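Dicer Related Helicase (Caenorhabditis elegans, PDB 6M6Q) probably hydrolyses ATP as an RNA helicase of the RLR subfamily that binds single- and double-stranded RNA, this chain being its N-terminal domain. Local coordinates at residues K33-D38 against Q227-L232; E219-G224 against L262-T267; Q111-R116 against V233-T238. All blocks are in the same frame, centred on the assembly; numbering follows the deposited sequence.

Contact 1 of 3, residues K33-D38 against Q227-L232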
ATOM      1  N   LYS B  33       3.202   8.973  12.608  1.00 53.32           N
ATOM      2  CA  LYS B  33       2.281   9.676  11.675  1.00 50.20           C
ATOM      3  C   LYS B  33       0.955  10.028  12.382  1.00 47.52           C
ATOM      4  O   LYS B  33       0.395  11.061  12.041  1.00 50.89           O
ATOM      5  CB  LYS B  33       2.066   8.850  10.405  1.00 47.75           C
ATOM      6  CG  LYS B  33       1.172   7.621  10.527  1.00 49.34           C
ATOM      7  CD  LYS B  33       0.879   7.016   9.164  1.00 47.79           C
ATOM      8  CE  LYS B  33      -0.437   6.304   9.096  1.00 47.53           C
ATOM      9  NZ  LYS B  33      -0.460   5.352   7.966  1.00 58.52           N
ATOM     10  N   TRP B  34       0.468   9.206  13.322  1.00 49.41           N
ATOM     11  CA  TRP B  34      -0.825   9.461  14.025  1.00 46.41           C
ATOM     12  C   TRP B  34      -0.629  10.555  15.069  1.00 48.24           C
ATOM     13  O   TRP B  34      -1.579  11.375  15.255  1.00 48.01           O
ATOM     14  CB  TRP B  34      -1.411   8.182  14.636  1.00 46.08           C
ATOM     15  CG  TRP B  34      -1.846   7.175  13.609  1.00 47.19           C
ATOM     16  CD1 TRP B  34      -1.470   5.863  13.533  1.00 49.84           C
ATOM     17  CD2 TRP B  34      -2.718   7.405  12.483  1.00 45.38           C
ATOM     18  NE1 TRP B  34      -2.048   5.262  12.444  1.00 50.52           N
ATOM     19  CE2 TRP B  34      -2.816   6.185  11.781  1.00 47.56           C
ATOM     20  CE3 TRP B  34      -3.440   8.511  12.011  1.00 48.04           C
ATOM     21  CZ2 TRP B  34      -3.600   6.045  10.638  1.00 45.13           C
ATOM     22  CZ3 TRP B  34      -4.205   8.374  10.872  1.00 47.71           C
ATOM     23  CH2 TRP B  34      -4.275   7.158  10.192  1.00 46.11           C
ATOM     24  N   LYS B  35       0.562  10.610  15.682  1.00 47.63           N
ATOM     25  CA  LYS B  35       0.934  11.652  16.666  1.00 48.55           C
ATOM     26  C   LYS B  35       1.154  12.965  15.920  1.00 51.75           C
ATOM     27  O   LYS B  35       0.791  14.013  16.474  1.00 58.95           O
ATOM     28  CB  LYS B  35       2.161  11.235  17.482  1.00 52.20           C
ATOM     29  CG  LYS B  35       2.674  12.272  18.494  1.00 57.07           C
ATOM     30  CD  LYS B  35       1.631  12.722  19.505  1.00 52.71           C
ATOM     31  CE  LYS B  35       2.112  13.766  20.492  1.00 51.43           C
ATOM     32  NZ  LYS B  35       0.953  14.432  21.143  1.00 60.18           N
ATOM     33  N   PHE B  36       1.643  12.901  14.680  1.00 52.85           N
ATOM     34  CA  PHE B  36       1.860  14.083  13.805  1.00 51.86           C
ATOM     35  C   PHE B  36       0.509  14.663  13.399  1.00 48.45           C
ATOM     36  O   PHE B  36       0.345  15.884  13.508  1.00 44.32           O
ATOM     37  CB  PHE B  36       2.691  13.711  12.581  1.00 52.11           C
ATOM     38  CG  PHE B  36       2.648  14.729  11.474  1.00 53.53           C
ATOM     39  CD1 PHE B  36       3.202  15.989  11.644  1.00 55.71           C
ATOM     40  CD2 PHE B  36       2.073  14.421  10.251  1.00 52.47           C
ATOM     41  CE1 PHE B  36       3.155  16.924  10.623  1.00 58.28           C
ATOM     42  CE2 PHE B  36       2.035  15.350   9.232  1.00 51.25           C
ATOM     43  CZ  PHE B  36       2.577  16.597   9.418  1.00 60.77           C
ATOM     44  N   LEU B  37      -0.432  13.806  12.980  1.00 50.59           N
ATOM     45  CA  LEU B  37      -1.848  14.196  12.694  1.00 51.84           C
ATOM     46  C   LEU B  37      -2.430  14.806  13.951  1.00 44.54           C
ATOM     47  O   LEU B  37      -2.943  15.903  13.841  1.00 42.30           O
ATOM     48  CB  LEU B  37      -2.677  12.984  12.235  1.00 56.98           C
ATOM     49  CG  LEU B  37      -4.131  13.264  11.802  1.00 58.98           C
ATOM     50  CD1 LEU B  37      -4.210  14.127  10.525  1.00 54.12           C
ATOM     51  CD2 LEU B  37      -4.885  11.953  11.594  1.00 57.26           C
ATOM     52  N   ASP B  38      -2.238  14.152  15.109  1.00 49.63           N
ATOM     53  CA  ASP B  38      -2.745  14.631  16.429  1.00 54.09           C
ATOM     54  C   ASP B  38      -2.281  16.073  16.680  1.00 50.95           C
ATOM     55  O   ASP B  38      -3.125  16.873  17.121  1.00 56.57           O
ATOM     56  CB  ASP B  38      -2.339  13.716  17.587  1.00 55.88           C
ATOM     57  CG  ASP B  38      -2.978  14.147  18.899  1.00 56.57           C
ATOM     58  OD1 ASP B  38      -2.264  14.755  19.723  1.00 59.16           O
ATOM     59  OD2 ASP B  38      -4.202  13.987  19.030  1.00 59.55           O
ATOM     60  N   GLN B 227       1.580   9.695  23.527  1.00 65.62           N
ATOM     61  CA  GLN B 227       0.128   9.701  23.829  1.00 61.13           C
ATOM     62  C   GLN B 227      -0.502  10.810  23.011  1.00 66.18           C
ATOM     63  O   GLN B 227       0.153  11.860  22.845  1.00 62.25           O
ATOM     64  CB  GLN B 227      -0.150   9.992  25.305  1.00 59.32           C
ATOM     65  CG  GLN B 227       0.734   9.238  26.273  1.00 58.10           C
ATOM     66  CD  GLN B 227       0.388   7.782  26.286  1.00 59.21           C
ATOM     67  OE1 GLN B 227      -0.790   7.412  26.286  1.00 59.41           O
ATOM     68  NE2 GLN B 227       1.414   6.943  26.248  1.00 52.77           N
ATOM     69  N   LEU B 228      -1.703  10.579  22.486  1.00 68.87           N
ATOM     70  CA  LEU B 228      -2.412  11.568  21.647  1.00 61.81           C
ATOM     71  C   LEU B 228      -3.129  12.530  22.581  1.00 65.56           C
ATOM     72  O   LEU B 228      -3.521  12.103  23.677  1.00 70.05           O
ATOM     73  CB  LEU B 228      -3.376  10.856  20.694  1.00 62.85           C
ATOM     74  CG  LEU B 228      -2.760   9.751  19.820  1.00 62.33           C
ATOM     75  CD1 LEU B 228      -3.842   9.032  19.020  1.00 54.12           C
ATOM     76  CD2 LEU B 228      -1.681  10.310  18.882  1.00 62.38           C
ATOM     77  N   SER B 229      -3.193  13.799  22.189  1.00 71.36           N
ATOM     78  CA  SER B 229      -3.736  14.925  22.982  1.00 65.87           C
ATOM     79  C   SER B 229      -5.207  15.176  22.624  1.00 67.93           C
ATOM     80  O   SER B 229      -5.901  15.762  23.478  1.00 78.43           O
ATOM     81  CB  SER B 229      -2.917  16.172  22.783  1.00 64.64           C
ATOM     82  OG  SER B 229      -1.552  15.945  23.082  1.00 69.63           O
ATOM     83  N   THR B 230      -5.663  14.796  21.412  1.00 58.87           N
ATOM     84  CA  THR B 230      -7.047  15.106  20.928  1.00 59.52           C
ATOM     85  C   THR B 230      -7.962  13.878  21.080  1.00 58.79           C
ATOM     86  O   THR B 230      -7.492  12.745  20.944  1.00 65.46           O
ATOM     87  CB  THR B 230      -7.084  15.670  19.490  1.00 57.60           C
ATOM     88  OG1 THR B 230      -6.861  14.643  18.523  1.00 59.85           O
ATOM     89  CG2 THR B 230      -6.100  16.796  19.272  1.00 59.19           C
ATOM     90  N   ASP B 231      -9.237  14.112  21.327  1.00 64.36           N
ATOM     91  CA  ASP B 231     -10.272  13.049  21.345  1.00 67.03           C
ATOM     92  C   ASP B 231     -10.512  12.591  19.908  1.00 62.94           C
ATOM     93  O   ASP B 231     -10.676  11.364  19.705  1.00 66.44           O
ATOM     94  CB  ASP B 231     -11.543  13.536  22.047  1.00 75.66           C
ATOM     95  CG  ASP B 231     -11.338  13.789  23.538  1.00 79.68           C
ATOM     96  OD1 ASP B 231     -12.203  13.370  24.331  1.00 84.03           O
ATOM     97  OD2 ASP B 231     -10.299  14.380  23.892  1.00 82.27           O
ATOM     98  N   LEU B 232     -10.449  13.531  18.948  1.00 58.37           N
ATOM     99  CA  LEU B 232     -10.800  13.322  17.511  1.00 58.17           C
ATOM    100  C   LEU B 232      -9.951  12.188  16.923  1.00 61.02           C
ATOM    101  O   LEU B 232     -10.527  11.305  16.259  1.00 70.78           O
ATOM    102  CB  LEU B 232     -10.574  14.629  16.748  1.00 61.07           C
ATOM    103  CG  LEU B 232     -11.058  14.660  15.296  1.00 65.55           C
ATOM    104  CD1 LEU B 232     -11.566  16.047  14.935  1.00 71.88           C
ATOM    105  CD2 LEU B 232      -9.960  14.236  14.322  1.00 65.08           C
TER
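The polar part of this contact centres on D38, which points its CB toward the 227-232 segment; CG, anti to the backbone N (chi1 -174°), carries the carboxylate up to it. D38 OD1 accepts the backbone N-H of S229, a nearly straight bond (2.8 Å, 168° at the hydrogen) from above the carboxylate plane. D38 OD2 is gripped twice: T230 N meets its syn lone pair at 2.9 Å, and T230 OG1 donates tip to tip at 2.8 Å, from above the plane. T230 is also an N-cap, its OG1 weakly bonding V233 N, so in this all-helical domain helix 33-42 grips the turn that leads into helix 231-236. An alanine in place of D38 would lose these three bonds and the K35 salt bridge, and would probably loosen the turn. That salt bridge, K35 NZ to D38 OD1 at 3.5 Å, ties two side chains within the helix. Across the contact K35 NZ donates to Q227 O at 3.2 Å, in the carbonyl plane, and it also bonds Y144 OH. The apolar contact belongs to L228: its CD2 lies 3.7 Å from both K35 CA and D38 CB, while the K35 and L228 side chains run alongside but point opposite ways.

Contact 2 of 3, residues E219-G224 against L262-T267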
ATOM      1  N   GLU B 219       7.059   2.675  26.801  1.00 61.79           N
ATOM      2  CA  GLU B 219       7.082   3.595  25.629  1.00 57.96           C
ATOM      3  C   GLU B 219       5.677   3.672  25.028  1.00 54.43           C
ATOM      4  O   GLU B 219       5.351   4.738  24.477  1.00 52.61           O
ATOM      5  CB  GLU B 219       8.095   3.161  24.564  1.00 59.13           C
ATOM      6  CG  GLU B 219       9.527   3.062  25.060  1.00 62.05           C
ATOM      7  CD  GLU B 219      10.230   4.377  25.356  1.00 69.46           C
ATOM      8  OE1 GLU B 219       9.634   5.235  26.032  1.00 70.57           O
ATOM      9  OE2 GLU B 219      11.411   4.513  24.958  1.00 81.67           O
ATOM     10  N   VAL B 220       4.843   2.636  25.216  1.00 49.41           N
ATOM     11  CA  VAL B 220       3.438   2.638  24.716  1.00 51.78           C
ATOM     12  C   VAL B 220       2.480   3.332  25.712  1.00 51.34           C
ATOM     13  O   VAL B 220       1.664   4.115  25.238  1.00 52.71           O
ATOM     14  CB  VAL B 220       2.970   1.234  24.338  1.00 54.96           C
ATOM     15  CG1 VAL B 220       1.455   1.155  24.288  1.00 58.57           C
ATOM     16  CG2 VAL B 220       3.580   0.797  23.003  1.00 59.65           C
ATOM     17  N   PHE B 221       2.578   3.092  27.027  1.00 54.76           N
ATOM     18  CA  PHE B 221       1.560   3.571  28.006  1.00 52.52           C
ATOM     19  C   PHE B 221       2.075   4.754  28.847  1.00 54.97           C
ATOM     20  O   PHE B 221       1.258   5.567  29.246  1.00 59.81           O
ATOM     21  CB  PHE B 221       1.089   2.436  28.914  1.00 52.28           C
ATOM     22  CG  PHE B 221       0.399   1.308  28.199  1.00 51.46           C
ATOM     23  CD1 PHE B 221      -0.920   1.418  27.788  1.00 50.36           C
ATOM     24  CD2 PHE B 221       1.078   0.126  27.927  1.00 58.32           C
ATOM     25  CE1 PHE B 221      -1.534   0.375  27.107  1.00 51.94           C
ATOM     26  CE2 PHE B 221       0.456  -0.921  27.256  1.00 53.74           C
ATOM     27  CZ  PHE B 221      -0.843  -0.791  26.841  1.00 48.30           C
ATOM     28  N   ASN B 222       3.353   4.796  29.212  1.00 62.74           N
ATOM     29  CA  ASN B 222       3.806   5.705  30.298  1.00 62.27           C
ATOM     30  C   ASN B 222       4.650   6.855  29.743  1.00 60.62           C
ATOM     31  O   ASN B 222       4.827   7.836  30.486  1.00 62.95           O
ATOM     32  CB  ASN B 222       4.479   4.924  31.425  1.00 67.97           C
ATOM     33  CG  ASN B 222       3.489   4.042  32.154  1.00 67.37           C
ATOM     34  OD1 ASN B 222       3.760   2.872  32.417  1.00 72.01           O
ATOM     35  ND2 ASN B 222       2.303   4.577  32.405  1.00 66.16           N
ATOM     36  N   LYS B 223       5.126   6.781  28.496  1.00 60.84           N
ATOM     37  CA  LYS B 223       5.815   7.939  27.853  1.00 60.08           C
ATOM     38  C   LYS B 223       4.766   8.950  27.386  1.00 52.75           C
ATOM     39  O   LYS B 223       3.952   8.598  26.526  1.00 46.28           O
ATOM     40  CB  LYS B 223       6.719   7.510  26.700  1.00 62.96           C
ATOM     41  CG  LYS B 223       7.692   8.577  26.235  1.00 64.46           C
ATOM     42  CD  LYS B 223       9.015   8.538  26.996  1.00 71.50           C
ATOM     43  CE  LYS B 223       9.844   9.792  26.806  1.00 73.83           C
ATOM     44  NZ  LYS B 223      10.861   9.613  25.742  1.00 74.97           N
ATOM     45  N   GLY B 224       4.792  10.154  27.967  1.00 55.66           N
ATOM     46  CA  GLY B 224       3.761  11.197  27.819  1.00 57.02           C
ATOM     47  C   GLY B 224       3.631  11.706  26.389  1.00 63.50           C
ATOM     48  O   GLY B 224       2.519  12.060  26.013  1.00 62.06           O
ATOM     49  N   LEU B 262      -4.396   2.137  16.660  1.00 60.49           N
ATOM     50  CA  LEU B 262      -3.420   1.965  15.562  1.00 57.85           C
ATOM     51  C   LEU B 262      -2.118   2.670  15.947  1.00 65.51           C
ATOM     52  O   LEU B 262      -1.034   2.186  15.522  1.00 63.47           O
ATOM     53  CB  LEU B 262      -3.998   2.528  14.271  1.00 56.31           C
ATOM     54  CG  LEU B 262      -5.198   1.780  13.716  1.00 54.37           C
ATOM     55  CD1 LEU B 262      -5.808   2.554  12.577  1.00 57.00           C
ATOM     56  CD2 LEU B 262      -4.812   0.390  13.266  1.00 53.35           C
ATOM     57  N   HIS B 263      -2.217   3.730  16.761  1.00 58.02           N
ATOM     58  CA  HIS B 263      -1.063   4.511  17.258  1.00 57.36           C
ATOM     59  C   HIS B 263      -0.273   3.661  18.241  1.00 56.91           C
ATOM     60  O   HIS B 263       0.978   3.692  18.179  1.00 64.17           O
ATOM     61  CB  HIS B 263      -1.485   5.841  17.887  1.00 58.15           C
ATOM     62  CG  HIS B 263      -0.327   6.608  18.436  1.00 62.97           C
ATOM     63  ND1 HIS B 263       0.718   7.047  17.637  1.00 63.39           N
ATOM     64  CD2 HIS B 263      -0.040   7.023  19.688  1.00 66.06           C
ATOM     65  CE1 HIS B 263       1.579   7.709  18.374  1.00 70.18           C
ATOM     66  NE2 HIS B 263       1.144   7.702  19.635  1.00 69.94           N
ATOM     67  N   LYS B 264      -0.961   2.854  19.038  1.00 49.85           N
ATOM     68  CA  LYS B 264      -0.303   1.962  20.014  1.00 52.35           C
ATOM     69  C   LYS B 264       0.505   0.892  19.273  1.00 46.93           C
ATOM     70  O   LYS B 264       1.620   0.608  19.721  1.00 52.49           O
ATOM     71  CB  LYS B 264      -1.318   1.377  20.990  1.00 53.72           C
ATOM     72  CG  LYS B 264      -1.611   2.288  22.169  1.00 57.62           C
ATOM     73  CD  LYS B 264      -2.458   1.668  23.242  1.00 59.26           C
ATOM     74  CE  LYS B 264      -2.668   2.603  24.406  1.00 56.81           C
ATOM     75  NZ  LYS B 264      -3.347   3.843  23.977  1.00 63.64           N
ATOM     76  N   THR B 265      -0.001   0.391  18.148  1.00 46.27           N
ATOM     77  CA  THR B 265       0.679  -0.646  17.324  1.00 52.78           C
ATOM     78  C   THR B 265       1.981  -0.051  16.763  1.00 58.07           C
ATOM     79  O   THR B 265       3.032  -0.702  16.886  1.00 60.44           O
ATOM     80  CB  THR B 265      -0.215  -1.171  16.191  1.00 55.00           C
ATOM     81  OG1 THR B 265      -1.458  -1.645  16.716  1.00 55.14           O
ATOM     82  CG2 THR B 265       0.441  -2.295  15.413  1.00 53.07           C
ATOM     83  N   LEU B 266       1.920   1.161  16.213  1.00 58.19           N
ATOM     84  CA  LEU B 266       3.092   1.829  15.596  1.00 57.93           C
ATOM     85  C   LEU B 266       4.123   2.164  16.681  1.00 62.26           C
ATOM     86  O   LEU B 266       5.352   2.012  16.402  1.00 57.07           O
ATOM     87  CB  LEU B 266       2.632   3.084  14.845  1.00 53.38           C
ATOM     88  CG  LEU B 266       1.709   2.823  13.654  1.00 47.76           C
ATOM     89  CD1 LEU B 266       1.500   4.088  12.854  1.00 47.86           C
ATOM     90  CD2 LEU B 266       2.245   1.711  12.767  1.00 43.69           C
ATOM     91  N   THR B 267       3.658   2.534  17.879  1.00 56.82           N
ATOM     92  CA  THR B 267       4.523   2.961  18.999  1.00 54.65           C
ATOM     93  C   THR B 267       5.328   1.765  19.502  1.00 51.51           C
ATOM     94  O   THR B 267       6.456   1.992  19.941  1.00 59.65           O
ATOM     95  CB  THR B 267       3.705   3.654  20.088  1.00 61.76           C
ATOM     96  OG1 THR B 267       3.090   4.782  19.469  1.00 63.51           O
ATOM     97  CG2 THR B 267       4.531   4.124  21.260  1.00 63.76           C
TER
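One face of the F221 phenyl ring is covered by its own neighbour: V220 CG1 sits 3.7 Å above the plane, over the ring centre. The same ring meets the other segment obliquely, where F221 CE1 lies 3.7 Å from K264 CE, and the two side chains cross at about a right angle. The second flat group, the H263 imidazole, has T267 OG1 above one face, offset toward the rim, and W34 and K35 of helix 33-42 are among its neighbours.

V220 carries the contact through both methyls. CG1, anti to the backbone N, meets the aliphatic chain of K264, with K264 CG 3.9 Å from V220 CG1; V220 CG2 lies 3.8 Å from K264 O and 3.9 Å from T267 CG2. K264 stays extended as far as CE and bends only at chi4 (60°), so three successive methylenes, CG, CD and CE, cross V220 and F221. T267 points its CB toward helix 210-221, and its CG2 comes 3.4 Å from E219 O, a carbonyl that also accepts a hydrogen bond from H226 ND1.

The fold element here is the meeting of the 219-221 part of helix 210-221 with the first turns of helix 262-271, and V220 also touches M268, one turn beyond K264. The V220 carbonyl is bonded by Q227 NE2 from the loop that follows helix 210-221.

T267 spends its hydroxyl inward: OG1 donates to H263 O at 2.7 Å, from above the carbonyl plane, and the T267 backbone N shares that acceptor. With its polar atom so engaged, T267 offers the methyl to the neighbouring helix, and no hydrogen bond spans the two segments, which implies a contact held by van der Waals packing of aliphatic and aromatic carbon.

Contact 3 of 3, residues Q111-R116 against V233-T238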
ATOM      1  N   GLN B 111     -20.105   6.375  10.010  1.00 56.72           N
ATOM      2  CA  GLN B 111     -20.026   7.088   8.706  1.00 65.30           C
ATOM      3  C   GLN B 111     -19.097   8.305   8.838  1.00 63.67           C
ATOM      4  O   GLN B 111     -18.365   8.602   7.859  1.00 68.57           O
ATOM      5  CB  GLN B 111     -21.419   7.487   8.223  1.00 73.86           C
ATOM      6  CG  GLN B 111     -22.170   6.336   7.561  1.00 81.40           C
ATOM      7  CD  GLN B 111     -23.501   6.780   7.004  1.00 93.83           C
ATOM      8  OE1 GLN B 111     -24.272   7.471   7.671  1.00104.14           O
ATOM      9  NE2 GLN B 111     -23.774   6.403   5.762  1.00 92.38           N
ATOM     10  N   GLN B 112     -19.073   8.942  10.016  1.00 62.41           N
ATOM     11  CA  GLN B 112     -18.230  10.138  10.301  1.00 64.28           C
ATOM     12  C   GLN B 112     -16.761   9.698  10.404  1.00 59.22           C
ATOM     13  O   GLN B 112     -15.904  10.398   9.853  1.00 59.05           O
ATOM     14  CB  GLN B 112     -18.716  10.851  11.572  1.00 70.91           C
ATOM     15  CG  GLN B 112     -17.970  12.148  11.888  1.00 85.92           C
ATOM     16  CD  GLN B 112     -18.337  13.276  10.955  1.00 95.98           C
ATOM     17  OE1 GLN B 112     -17.527  14.154  10.671  1.00110.27           O
ATOM     18  NE2 GLN B 112     -19.582  13.283  10.501  1.00115.01           N
ATOM     19  N   LYS B 113     -16.518   8.547  11.040  1.00 55.62           N
ATOM     20  CA  LYS B 113     -15.179   7.939  11.247  1.00 58.54           C
ATOM     21  C   LYS B 113     -14.559   7.603   9.886  1.00 55.56           C
ATOM     22  O   LYS B 113     -13.366   7.892   9.685  1.00 61.13           O
ATOM     23  CB  LYS B 113     -15.302   6.680  12.119  1.00 63.69           C
ATOM     24  CG  LYS B 113     -14.282   6.562  13.256  1.00 70.84           C
ATOM     25  CD  LYS B 113     -14.497   5.362  14.159  1.00 79.05           C
ATOM     26  CE  LYS B 113     -13.795   4.116  13.657  1.00 89.98           C
ATOM     27  NZ  LYS B 113     -13.893   3.001  14.627  1.00 99.77           N
ATOM     28  N   VAL B 114     -15.368   7.087   8.971  1.00 51.46           N
ATOM     29  CA  VAL B 114     -14.968   6.636   7.610  1.00 52.41           C
ATOM     30  C   VAL B 114     -14.488   7.855   6.802  1.00 51.62           C
ATOM     31  O   VAL B 114     -13.454   7.742   6.132  1.00 55.77           O
ATOM     32  CB  VAL B 114     -16.138   5.893   6.926  1.00 53.05           C
ATOM     33  CG1 VAL B 114     -16.019   5.889   5.423  1.00 51.76           C
ATOM     34  CG2 VAL B 114     -16.277   4.467   7.444  1.00 56.66           C
ATOM     35  N   GLN B 115     -15.185   8.987   6.909  1.00 53.83           N
ATOM     36  CA  GLN B 115     -14.810  10.273   6.252  0.50 52.49           C
ATOM     37  C   GLN B 115     -13.509  10.806   6.878  1.00 53.76           C
ATOM     38  O   GLN B 115     -12.544  11.146   6.117  1.00 55.06           O
ATOM     39  CB  GLN B 115     -15.949  11.284   6.410  0.50 50.69           C
ATOM     40  CG  GLN B 115     -15.758  12.554   5.599  0.50 49.58           C
ATOM     41  CD  GLN B 115     -16.829  13.569   5.895  0.50 48.67           C
ATOM     42  OE1 GLN B 115     -17.957  13.477   5.404  0.50 46.50           O
ATOM     43  NE2 GLN B 115     -16.474  14.557   6.698  0.50 42.49           N
ATOM     44  N   ARG B 116     -13.465  10.877   8.199  1.00 53.10           N
ATOM     45  CA  ARG B 116     -12.285  11.405   8.912  1.00 55.62           C
ATOM     46  C   ARG B 116     -11.044  10.574   8.540  1.00 57.34           C
ATOM     47  O   ARG B 116     -10.044  11.179   8.151  1.00 51.87           O
ATOM     48  CB  ARG B 116     -12.545  11.464  10.410  1.00 58.86           C
ATOM     49  CG  ARG B 116     -12.958  12.849  10.866  1.00 56.58           C
ATOM     50  CD  ARG B 116     -13.504  12.875  12.261  1.00 61.19           C
ATOM     51  NE  ARG B 116     -14.235  14.107  12.471  1.00 66.69           N
ATOM     52  CZ  ARG B 116     -14.990  14.366  13.518  1.00 66.99           C
ATOM     53  NH1 ARG B 116     -15.616  15.525  13.601  1.00 74.36           N
ATOM     54  NH2 ARG B 116     -15.089  13.488  14.499  1.00 68.14           N
ATOM     55  N   VAL B 233      -8.634  12.238  17.115  1.00 58.22           N
ATOM     56  CA  VAL B 233      -7.676  11.270  16.517  1.00 55.28           C
ATOM     57  C   VAL B 233      -7.743   9.978  17.333  1.00 51.49           C
ATOM     58  O   VAL B 233      -7.747   8.896  16.738  1.00 55.53           O
ATOM     59  CB  VAL B 233      -6.245  11.851  16.449  1.00 59.06           C
ATOM     60  CG1 VAL B 233      -5.233  10.825  15.930  1.00 57.24           C
ATOM     61  CG2 VAL B 233      -6.193  13.124  15.599  1.00 56.05           C
ATOM     62  N   GLU B 234      -7.892  10.087  18.639  1.00 55.61           N
ATOM     63  CA  GLU B 234      -7.973   8.915  19.538  1.00 63.15           C
ATOM     64  C   GLU B 234      -9.087   7.957  19.074  1.00 69.56           C
ATOM     65  O   GLU B 234      -8.783   6.780  18.894  1.00 80.47           O
ATOM     66  CB  GLU B 234      -8.204   9.359  20.974  1.00 67.08           C
ATOM     67  CG  GLU B 234      -8.244   8.194  21.941  1.00 72.98           C
ATOM     68  CD  GLU B 234      -6.910   7.496  22.135  1.00 77.57           C
ATOM     69  OE1 GLU B 234      -5.932   8.197  22.544  1.00 73.11           O
ATOM     70  OE2 GLU B 234      -6.840   6.245  21.889  1.00 83.85           O
ATOM     71  N   ASP B 235     -10.329   8.456  18.914  1.00 70.19           N
ATOM     72  CA  ASP B 235     -11.530   7.626  18.586  0.50 68.02           C
ATOM     73  C   ASP B 235     -11.516   7.243  17.093  1.00 65.39           C
ATOM     74  O   ASP B 235     -12.310   6.284  16.674  1.00 67.31           O
ATOM     75  CB  ASP B 235     -12.822   8.352  18.984  0.50 74.06           C
ATOM     76  CG  ASP B 235     -13.406   9.237  17.894  0.50 81.92           C
ATOM     77  OD1 ASP B 235     -13.397  10.475  18.079  0.50 97.49           O
ATOM     78  OD2 ASP B 235     -13.902   8.680  16.880  0.50 74.33           O
ATOM     79  N   LEU B 236     -10.717   7.935  16.304  1.00 63.71           N
ATOM     80  CA  LEU B 236     -10.566   7.662  14.864  1.00 56.91           C
ATOM     81  C   LEU B 236      -9.782   6.357  14.684  1.00 59.43           C
ATOM     82  O   LEU B 236     -10.067   5.643  13.713  1.00 56.68           O
ATOM     83  CB  LEU B 236      -9.870   8.864  14.239  1.00 61.74           C
ATOM     84  CG  LEU B 236      -9.495   8.752  12.773  1.00 67.89           C
ATOM     85  CD1 LEU B 236     -10.730   8.647  11.902  1.00 76.59           C
ATOM     86  CD2 LEU B 236      -8.667   9.956  12.364  1.00 65.34           C
ATOM     87  N   LEU B 237      -8.892   6.031  15.630  1.00 61.47           N
ATOM     88  CA  LEU B 237      -7.940   4.891  15.538  1.00 63.29           C
ATOM     89  C   LEU B 237      -8.360   3.727  16.455  1.00 62.67           C
ATOM     90  O   LEU B 237      -7.701   2.673  16.383  1.00 59.15           O
ATOM     91  CB  LEU B 237      -6.543   5.399  15.913  1.00 69.03           C
ATOM     92  CG  LEU B 237      -6.051   6.607  15.114  1.00 66.13           C
ATOM     93  CD1 LEU B 237      -4.771   7.174  15.702  1.00 59.89           C
ATOM     94  CD2 LEU B 237      -5.844   6.235  13.659  1.00 63.85           C
ATOM     95  N   THR B 238      -9.381   3.903  17.303  1.00 77.71           N
ATOM     96  CA  THR B 238      -9.841   2.855  18.271  1.00 80.75           C
ATOM     97  C   THR B 238     -11.086   2.159  17.725  1.00 82.96           C
ATOM     98  O   THR B 238     -12.077   2.842  17.446  1.00 82.39           O
ATOM     99  CB  THR B 238     -10.078   3.396  19.693  1.00 79.03           C
ATOM    100  OG1 THR B 238     -10.994   4.485  19.671  1.00 71.36           O
ATOM    101  CG2 THR B 238      -8.802   3.860  20.366  1.00 82.07           C
TER
HETATM  102  O   HOH W   1     -13.242  11.556  15.476  1.00 61.01           O
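The close-packed part turns on L236, with the K113 methylenes beside it. L236, with CG anti to its backbone N (chi1 175°), puts CD1 against helix 94-127, 3.5 Å from K113 O and 3.7 Å from R116 CB, and its side chain also touches R117 and S120. The aliphatic part of K113 runs beside the backbone of the other segment, with K113 CD 3.5 Å from D235 O. In the fold, this is where the long helix 94-127 of the N-terminal domain packs against the short helix 231-236, with K113 and L236 the closest pair of CA atoms at 5.9 Å. Toward solvent the contact loosens. The K113 chain, bent at chi3 (88°), carries its amine to T238, where NZ makes a weak hydrogen bond to T238 O at 3.4 Å. R116 and D235 do not touch: R116 NH2 donates to a water at 2.8 Å, and that water donates to D235 OD1, also at 2.8 Å, so the opposite charges are joined through one solvent molecule. D235 is exposed and has two conformers, the water bridge being described for one. The guanidinium is steadied elsewhere, NH1 bonding D73 O and Q112 OE1 lying over one face, offset toward the rim.

How the contacts relate
Contacts 1 and 2 lie nearer the middle of the chain and are partly buried, their centres about 11 Å apart; contact 3 is a surface contact, its centre about 12 Å from that of contact 1. Contacts 1 and 3 share helix 231-236, gripped at its start by helix 33-42 and packed further along by helix 94-127. Contact 2 joins the helices that precede and follow it in the chain. Direct carboxylate bonds dominate contact 1, carbon packing makes contact 2, and contact 3 combines a leucine with a water bridge between an arginine and an aspartate. W34 and K35 of contact 1 pack on L266 and H263 of contact 2, and W34 also on L237 of contact 3.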